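Local coordinates for protein putative hydrolase (Bacteroides ovatus, PDB 4HBS) that is of unknown function but folds as a five-bladed beta-propeller and is probably a hydrolase, perhaps related to the fructosidase-like enzymes, at residues Leu222-Thr227 against Gln276-Gln281; Val246-Thr251 against Glu261-Asp266. One frame throughout, in Å; residues are numbered along the deposited sequence.

Contact 1: Leu222-Thr227 against Gln276-Gln281; sequences LGYGDT and QYPSTQ
Leu222 and Tyr277 make the centre of this contact through one polar and one apolar touch. The phenol oxygen of Tyr277 accepts a hydrogen bond from Leu222 N at 2.9 Å, and with an N-H...O angle of 165° the bond is nearly straight. A weak hydrogen bond joins the same oxygen to Thr221 N. Tyr277 has its CG anti to the backbone N (chi1 168°); its first side-chain bond points neither toward nor away from 222-227, and only the phenol end reaches Leu222. Leu222 CD1 then rests obliquely against the Tyr277 ring, 3.8 Å from CZ.

Tyr224 thickens the packing. Its edge atom CE2 lies 4.0 Å from Tyr277 CE1, and its hydroxyl meets the proline ring tip to tip, with OH 3.4 Å from Pro278 CG. At Thr280 the contact is looser. Thr280, at the start of helix 280-285, only packs its OG1 against Leu222 CD2, 3.8 Å away, while Ser279, the N-cap whose OG takes Asp282 N, and the flanking Gln276 and Gln281 lie exposed to solvent. An alanine in place of Tyr277 would probably leave Leu222 N without its acceptor, open a gap beside Leu222 CD1 and Tyr224 CE2, and lose the stack on His220.

Tyr224 is the second residue of a type II beta turn from Gly223 to Asp226, with Gly225 third, where its positive phi suits glycine, and Asp226 salt-bridged to Arg188 of the preceding sheet. Residues 222-227 thus carry the chain from one propeller sheet into the first strand of the next, and 276-281 follow that sheet's last strand, so the contact joins the entrance and exit of a single blade of a five-bladed beta-propeller.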
loop_
_atom_site.group_PDB
_atom_site.type_symbol
_atom_site.label_atom_id
_atom_site.label_comp_id
_atom_site.label_asym_id
_atom_site.label_seq_id
_atom_site.Cartn_x
_atom_site.Cartn_y
_atom_site.Cartn_z
ATOM N N LEU A 222 7.379 4.470 15.540
ATOM C CA LEU A 222 7.217 5.080 14.225
ATOM C C LEU A 222 7.453 4.010 13.147
ATOM O O LEU A 222 8.310 3.139 13.312
ATOM C CB LEU A 222 8.207 6.254 14.056
ATOM C CG LEU A 222 8.143 7.370 15.121
ATOM C CD1 LEU A 222 9.448 8.137 15.185
ATOM C CD2 LEU A 222 6.992 8.322 14.853
ATOM N N GLY A 223 6.686 4.074 12.068
ATOM C CA GLY A 223 6.768 3.099 10.990
ATOM C C GLY A 223 7.700 3.468 9.863
ATOM O O GLY A 223 7.263 3.478 8.714
ATOM N N TYR A 224 8.993 3.785 10.156
ATOM C CA TYR A 224 9.965 4.117 9.099
ATOM C C TYR A 224 10.069 2.945 8.153
ATOM O O TYR A 224 10.327 1.828 8.607
ATOM C CB TYR A 224 11.345 4.453 9.664
ATOM C CG TYR A 224 11.421 5.789 10.361
ATOM C CD1 TYR A 224 11.460 6.973 9.635
ATOM C CD2 TYR A 224 11.552 5.869 11.748
ATOM C CE1 TYR A 224 11.598 8.208 10.269
ATOM C CE2 TYR A 224 11.680 7.098 12.393
ATOM C CZ TYR A 224 11.690 8.269 11.650
ATOM O OH TYR A 224 11.842 9.494 12.258
ATOM N N GLY A 225 9.783 3.184 6.878
ATOM C CA GLY A 225 9.817 2.154 5.849
ATOM C C GLY A 225 8.463 1.669 5.364
ATOM O O GLY A 225 8.418 0.802 4.480
ATOM N N ASP A 226 7.333 2.223 5.908
ATOM C CA ASP A 226 5.981 1.860 5.434
ATOM C C ASP A 226 5.905 2.120 3.916
ATOM O O ASP A 226 5.239 1.377 3.192
ATOM C CB ASP A 226 4.898 2.638 6.184
ATOM C CG ASP A 226 4.641 2.186 7.612
ATOM O OD1 ASP A 226 4.910 1.004 7.923
ATOM O OD2 ASP A 226 4.157 3.013 8.417
ATOM N N THR A 227 6.598 3.191 3.460
ATOM C CA THR A 227 6.855 3.521 2.064
ATOM C C THR A 227 8.376 3.680 1.974
ATOM O O THR A 227 9.041 3.898 2.997
ATOM C CB THR A 227 6.078 4.742 1.577
ATOM O OG1 THR A 227 6.650 5.921 2.140
ATOM C CG2 THR A 227 4.601 4.644 1.882
ATOM N N GLN A 276 20.716 7.409 16.134
ATOM C CA GLN A 276 19.766 7.126 17.211
ATOM C C GLN A 276 18.320 7.299 16.757
ATOM O O GLN A 276 17.969 8.330 16.186
ATOM C CB GLN A 276 20.040 8.038 18.431
ATOM C CG GLN A 276 19.277 7.655 19.718
ATOM C CD GLN A 276 19.633 6.269 20.226
ATOM O OE1 GLN A 276 20.745 6.033 20.715
ATOM N NE2 GLN A 276 18.696 5.320 20.137
ATOM N N TYR A 277 17.472 6.290 17.048
ATOM C CA TYR A 277 16.042 6.335 16.735
ATOM C C TYR A 277 15.412 7.519 17.485
ATOM O O TYR A 277 15.602 7.623 18.696
ATOM C CB TYR A 277 15.373 5.011 17.123
ATOM C CG TYR A 277 13.862 5.063 17.095
ATOM C CD1 TYR A 277 13.164 5.034 15.888
ATOM C CD2 TYR A 277 13.126 5.158 18.271
ATOM C CE1 TYR A 277 11.772 5.091 15.857
ATOM C CE2 TYR A 277 11.733 5.214 18.252
ATOM C CZ TYR A 277 11.061 5.181 17.043
ATOM O OH TYR A 277 9.694 5.243 17.027
ATOM N N PRO A 278 14.715 8.449 16.797
ATOM C CA PRO A 278 14.201 9.632 17.494
ATOM C C PRO A 278 12.957 9.383 18.314
ATOM O O PRO A 278 12.186 8.474 18.011
ATOM C CB PRO A 278 13.873 10.584 16.337
ATOM C CG PRO A 278 13.484 9.686 15.249
ATOM C CD PRO A 278 14.425 8.529 15.352
ATOM N N SER A 279 12.706 10.252 19.300
ATOM C CA SER A 279 11.462 10.193 20.056
ATOM C C SER A 279 10.342 10.645 19.119
ATOM O O SER A 279 10.610 11.396 18.179
ATOM C CB SER A 279 11.535 11.093 21.286
ATOM O OG SER A 279 11.592 12.458 20.908
ATOM N N THR A 280 9.110 10.182 19.341
ATOM C CA THR A 280 7.964 10.587 18.501
ATOM C C THR A 280 7.874 12.137 18.432
ATOM O O THR A 280 7.722 12.696 17.346
ATOM C CB THR A 280 6.682 9.943 19.035
ATOM O OG1 THR A 280 6.718 8.563 18.681
ATOM C CG2 THR A 280 5.417 10.591 18.489
ATOM N N GLN A 281 8.026 12.811 19.595
ATOM C CA GLN A 281 8.015 14.274 19.714
ATOM C C GLN A 281 9.046 14.890 18.762
ATOM O O GLN A 281 8.717 15.830 18.037
ATOM C CB GLN A 281 8.323 14.665 21.173
ATOM C CG GLN A 281 8.218 16.152 21.496
ATOM C CD GLN A 281 8.702 16.419 22.912
ATOM O OE1 GLN A 281 8.116 15.929 23.894
ATOM N NE2 GLN A 281 9.804 17.166 23.056
#

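Contact 2: Val246-Thr251 against Glu261-Asp266; sequences VAVART and EYYVAD
Arg250 and Glu261 face each other as an antiparallel hydrogen-bonded pair, and their side chains run side by side in the same direction off one face of the sheet. In both, CG sits in the crowded position between the backbone N and the carbonyl carbon, at a chi1 of 83° in Arg250, and each chain is extended beyond it. The guanidinium meets the carboxylate side-on, in a salt bridge through a single oxygen: NE of Arg250 lies 2.8 Å from Glu261 OE2, and NH2 of Arg250 reaches the same OE2 at 3.1 Å. OE2 is close to the guanidinium plane, but the carboxylate is turned 37° from it. NE comes from the anti side of OE2 and NH2 from the syn side. Tyr237 OH binds NH1, and Trp273 adds a cation-pi contact, which together are likely to fix the rotation of the guanidinium.

Arg250 N to Glu261 O (2.9 Å) and Glu261 N to Arg250 O (3.0 Å) tie the backbones. On the face of the salt bridge Val248 CG1 packs on Tyr263 CB at 3.7 Å. On the opposite face Ala249 CB touches Tyr262 CD2 at 3.5 Å, the ring lying oblique to it with CG anti to the carbonyl carbon (chi1 -51°), and the phenol is hydrogen-bonded to His220 NE2. Strands 245-251 and 260-265 form a beta hairpin, part of the antiparallel meander of a propeller blade.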
loop_
_atom_site.group_PDB
_atom_site.type_symbol
_atom_site.label_atom_id
_atom_site.label_comp_id
_atom_site.label_asym_id
_atom_site.label_seq_id
_atom_site.Cartn_x
_atom_site.Cartn_y
_atom_site.Cartn_z
ATOM N N VAL A 246 5.404 14.211 8.161
ATOM C CA VAL A 246 6.211 13.218 7.435
ATOM C C VAL A 246 7.660 13.279 7.858
ATOM O O VAL A 246 8.309 14.288 7.610
ATOM C CB VAL A 246 6.109 13.409 5.903
ATOM C CG1 VAL A 246 6.892 12.330 5.163
ATOM C CG2 VAL A 246 4.660 13.439 5.441
ATOM N N ALA A 247 8.184 12.194 8.458
ATOM C CA ALA A 247 9.592 12.083 8.866
ATOM C C ALA A 247 10.292 11.068 7.957
ATOM O O ALA A 247 9.628 10.215 7.378
ATOM C CB ALA A 247 9.678 11.656 10.320
ATOM N N VAL A 248 11.611 11.156 7.835
ATOM C CA VAL A 248 12.377 10.261 6.959
ATOM C C VAL A 248 13.645 9.695 7.659
ATOM O O VAL A 248 14.273 10.361 8.493
ATOM C CB VAL A 248 12.752 10.992 5.636
ATOM C CG1 VAL A 248 13.675 12.183 5.891
ATOM C CG2 VAL A 248 13.373 10.037 4.615
ATOM N N ALA A 249 13.987 8.450 7.291
ATOM C CA ALA A 249 15.191 7.732 7.710
ATOM C C ALA A 249 15.802 7.115 6.468
ATOM O O ALA A 249 15.163 7.164 5.416
ATOM C CB ALA A 249 14.848 6.658 8.727
ATOM N N ARG A 250 17.012 6.548 6.544
ATOM C CA ARG A 250 17.601 5.913 5.364
ATOM C C ARG A 250 18.610 4.836 5.749
ATOM O O ARG A 250 19.224 4.905 6.810
ATOM C CB ARG A 250 18.249 6.956 4.410
ATOM C CG ARG A 250 19.674 7.391 4.776
ATOM C CD ARG A 250 20.139 8.567 3.942
ATOM N NE ARG A 250 21.416 9.121 4.418
ATOM C CZ ARG A 250 21.984 10.240 3.961
ATOM N NH1 ARG A 250 21.405 10.944 2.993
ATOM N NH2 ARG A 250 23.134 10.664 4.473
ATOM N N THR A 251 18.807 3.877 4.842
ATOM C CA THR A 251 19.743 2.767 5.018
ATOM C C THR A 251 21.123 3.187 4.536
ATOM O O THR A 251 21.225 4.004 3.621
ATOM C CB THR A 251 19.232 1.549 4.246
ATOM O OG1 THR A 251 19.277 1.826 2.843
ATOM C CG2 THR A 251 17.821 1.162 4.654
ATOM N N GLU A 261 19.868 5.520 9.725
ATOM C CA GLU A 261 20.130 6.846 10.270
ATOM C C GLU A 261 18.904 7.687 9.979
ATOM O O GLU A 261 18.269 7.522 8.938
ATOM C CB GLU A 261 21.431 7.471 9.777
ATOM C CG GLU A 261 21.648 7.447 8.284
ATOM C CD GLU A 261 22.889 8.202 7.846
ATOM O OE1 GLU A 261 23.740 8.521 8.711
ATOM O OE2 GLU A 261 23.006 8.482 6.631
ATOM N N TYR A 262 18.526 8.521 10.941
ATOM C CA TYR A 262 17.287 9.279 10.945
ATOM C C TYR A 262 17.531 10.760 10.754
ATOM O O TYR A 262 18.389 11.326 11.426
ATOM C CB TYR A 262 16.569 9.026 12.297
ATOM C CG TYR A 262 16.433 7.549 12.613
ATOM C CD1 TYR A 262 17.460 6.852 13.242
ATOM C CD2 TYR A 262 15.314 6.830 12.207
ATOM C CE1 TYR A 262 17.380 5.478 13.454
ATOM C CE2 TYR A 262 15.212 5.457 12.435
ATOM C CZ TYR A 262 16.243 4.787 13.076
ATOM O OH TYR A 262 16.182 3.434 13.310
ATOM N N TYR A 263 16.769 11.391 9.848
ATOM C CA TYR A 263 16.845 12.833 9.604
ATOM C C TYR A 263 15.973 13.468 10.675
ATOM O O TYR A 263 14.744 13.303 10.659
ATOM C CB TYR A 263 16.372 13.151 8.178
ATOM C CG TYR A 263 16.796 14.484 7.600
ATOM C CD1 TYR A 263 18.143 14.843 7.536
ATOM C CD2 TYR A 263 15.883 15.289 6.924
ATOM C CE1 TYR A 263 18.552 16.010 6.893
ATOM C CE2 TYR A 263 16.276 16.477 6.314
ATOM C CZ TYR A 263 17.615 16.824 6.276
ATOM O OH TYR A 263 18.013 17.997 5.678
ATOM N N VAL A 264 16.620 14.070 11.685
ATOM C CA VAL A 264 15.950 14.649 12.843
ATOM C C VAL A 264 16.431 16.089 13.014
ATOM O O VAL A 264 17.595 16.389 12.750
ATOM C CB VAL A 264 16.135 13.770 14.119
ATOM C CG1 VAL A 264 17.591 13.481 14.404
ATOM C CG2 VAL A 264 15.461 14.384 15.343
ATOM N N ALA A 265 15.507 16.969 13.442
ATOM C CA ALA A 265 15.717 18.404 13.575
ATOM C C ALA A 265 16.077 18.829 14.992
ATOM O O ALA A 265 15.353 18.509 15.938
ATOM C CB ALA A 265 14.461 19.135 13.144
ATOM N N ASP A 266 17.166 19.625 15.120
ATOM C CA ASP A 266 17.636 20.203 16.391
ATOM C C ASP A 266 16.621 21.290 16.859
ATOM O O ASP A 266 15.734 21.660 16.071
ATOM C CB ASP A 266 19.058 20.803 16.197
#

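Contacts 1 and 2 belong to the same blade and have centres about 8 Å apart; contact 2 is nested within the chain loop that contact 1 closes. They meet through packing: Tyr224 lies against Ala249 and Ala247, and Pro278 against Tyr262. Contact 1 is the more buried, a loop-to-loop junction of aromatic and aliphatic groups with one side-chain-to-backbone hydrogen bond. Contact 2 is only partly buried and rests on backbone bonds between neighbouring strands, with a charged pair on one sheet face. The face bearing Ala249 and Tyr262 is partly covered by Tyr224 and Pro278 of contact 1, and His220 bridges the two by stacking on Tyr277 and bonding Tyr262.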